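Local coordinates for protein profilin-2 (PDB 2ACG) that binds monomeric actin, holding back or promoting its polymerization according to concentration, and also binds the membrane lipid PIP2, at residues A19-H24 with S92-I97. Numbering follows the deposited sequence.
Sequences AAIIGH and SKAILI
I22 and I95, an antiparallel hydrogen-bonded pair on adjacent strands, lie side by side on one face of the sheet, the CG2 methyl of I22 lying 3.5 Å from CB of I95 and almost as near its CD1. The two side chains cross at a slant. From I22 the other branch leads away to I97, where the CD1 methyls touch at 4.0 Å, so one isoleucine spans two neighbours; F35 and V37 lie against this layer. I21 and L96 point to the other face. A chi1 of -57° sets CG1 of I21 beside the backbone N and turns CG2 anti to it, 3.9 Å from the A94 methyl CB, while helix 2-7 packs on I21 and helix 106-123 on L96. Two backbone bonds link A20 and I97; from I22 N to I95 O the bond is straight (3.0 Å, 165°), its return from I95 N to I22 O weak. Beyond G23 the H24 imidazole folds back: its edge meets CG1 of I95, K93 C lies over one face, and NE2 makes weak bonds to A94 O (2.8 Å) and T91 O. Strands 18-23 and 94-100 of the central profilin sheet are thus joined by backbone bonds that satisfy buried peptide groups, whereas H24 is probably held less firmly.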
loop_
_atom_site.group_PDB
_atom_site.type_symbol
_atom_site.label_atom_id
_atom_site.label_comp_id
_atom_site.label_asym_id
_atom_site.label_seq_id
_atom_site.Cartn_x
_atom_site.Cartn_y
_atom_site.Cartn_z
ATOM N N ALA A 19 4.713 -5.956 2.830
ATOM C CA ALA A 19 3.287 -5.585 2.720
ATOM C C ALA A 19 2.694 -5.333 4.087
ATOM O O ALA A 19 3.312 -5.679 5.088
ATOM C CB ALA A 19 2.556 -6.698 1.962
ATOM N N ALA A 20 1.517 -4.734 4.076
ATOM C CA ALA A 20 0.788 -4.396 5.309
ATOM C C ALA A 20 -0.661 -4.076 4.949
ATOM O O ALA A 20 -1.000 -3.916 3.769
ATOM C CB ALA A 20 1.472 -3.199 5.966
ATOM N N ILE A 21 -1.490 -4.028 5.956
ATOM C CA ILE A 21 -2.913 -3.713 5.890
ATOM C C ILE A 21 -3.115 -2.714 7.045
ATOM O O ILE A 21 -2.964 -3.129 8.205
ATOM C CB ILE A 21 -3.858 -4.939 5.972
ATOM C CG1 ILE A 21 -3.561 -5.986 4.856
ATOM C CG2 ILE A 21 -5.381 -4.567 5.880
ATOM C CD1 ILE A 21 -4.374 -7.303 5.099
ATOM N N ILE A 22 -3.350 -1.484 6.699
ATOM C CA ILE A 22 -3.567 -0.365 7.641
ATOM C C ILE A 22 -5.062 -0.121 7.792
ATOM O O ILE A 22 -5.855 -0.555 6.932
ATOM C CB ILE A 22 -2.835 0.889 7.041
ATOM C CG1 ILE A 22 -1.668 1.332 7.924
ATOM C CG2 ILE A 22 -3.720 2.051 6.576
ATOM C CD1 ILE A 22 -0.439 0.409 7.736
ATOM N N GLY A 23 -5.431 0.536 8.851
ATOM C CA GLY A 23 -6.842 0.928 9.133
ATOM C C GLY A 23 -6.974 2.336 8.542
ATOM O O GLY A 23 -5.945 2.958 8.278
ATOM N N HIS A 24 -8.193 2.841 8.356
ATOM C CA HIS A 24 -8.322 4.168 7.733
ATOM C C HIS A 24 -7.682 5.274 8.547
ATOM O O HIS A 24 -7.490 6.375 8.000
ATOM C CB HIS A 24 -9.697 4.664 7.297
ATOM C CG HIS A 24 -10.180 4.024 6.036
ATOM N ND1 HIS A 24 -11.468 4.092 5.597
ATOM C CD2 HIS A 24 -9.507 3.224 5.184
ATOM C CE1 HIS A 24 -11.575 3.387 4.474
ATOM N NE2 HIS A 24 -10.403 2.860 4.210
ATOM N N SER A 92 -13.094 -0.351 1.726
ATOM C CA SER A 92 -14.112 0.420 2.495
ATOM C C SER A 92 -13.672 0.606 3.938
ATOM O O SER A 92 -14.014 1.649 4.540
ATOM C CB SER A 92 -15.524 -0.037 2.302
ATOM O OG SER A 92 -15.774 -1.420 2.314
ATOM N N LYS A 93 -12.914 -0.343 4.478
ATOM C CA LYS A 93 -12.472 -0.250 5.880
ATOM C C LYS A 93 -10.985 -0.262 6.123
ATOM O O LYS A 93 -10.561 0.042 7.268
ATOM C CB LYS A 93 -13.079 -1.430 6.660
ATOM C CG LYS A 93 -14.455 -1.123 7.247
ATOM C CD LYS A 93 -15.134 -2.394 7.730
ATOM C CE LYS A 93 -16.469 -2.118 8.407
ATOM N NZ LYS A 93 -17.343 -1.391 7.456
ATOM N N ALA A 94 -10.203 -0.624 5.137
ATOM C CA ALA A 94 -8.738 -0.758 5.267
ATOM C C ALA A 94 -8.002 0.011 4.192
ATOM O O ALA A 94 -8.588 0.858 3.517
ATOM C CB ALA A 94 -8.482 -2.275 5.110
ATOM N N ILE A 95 -6.736 -0.256 4.014
ATOM C CA ILE A 95 -5.817 0.292 3.043
ATOM C C ILE A 95 -4.706 -0.761 2.816
ATOM O O ILE A 95 -3.959 -1.003 3.768
ATOM C CB ILE A 95 -5.157 1.654 3.430
ATOM C CG1 ILE A 95 -6.162 2.802 3.699
ATOM C CG2 ILE A 95 -4.146 2.105 2.321
ATOM C CD1 ILE A 95 -5.490 4.133 4.165
ATOM N N LEU A 96 -4.644 -1.336 1.644
ATOM C CA LEU A 96 -3.613 -2.351 1.298
ATOM C C LEU A 96 -2.362 -1.598 0.833
ATOM O O LEU A 96 -2.492 -0.540 0.189
ATOM C CB LEU A 96 -4.115 -3.287 0.218
ATOM C CG LEU A 96 -5.576 -3.663 0.217
ATOM C CD1 LEU A 96 -5.821 -4.778 -0.789
ATOM C CD2 LEU A 96 -5.985 -4.085 1.617
ATOM N N ILE A 97 -1.244 -2.197 1.124
ATOM C CA ILE A 97 0.076 -1.667 0.844
ATOM C C ILE A 97 1.041 -2.833 0.570
ATOM O O ILE A 97 1.164 -3.662 1.486
ATOM C CB ILE A 97 0.692 -0.976 2.118
ATOM C CG1 ILE A 97 -0.156 0.154 2.711
ATOM C CG2 ILE A 97 2.169 -0.532 1.859
ATOM C CD1 ILE A 97 0.569 0.888 3.879
HETATM O O HOH W 1 -10.927 1.629 9.183
#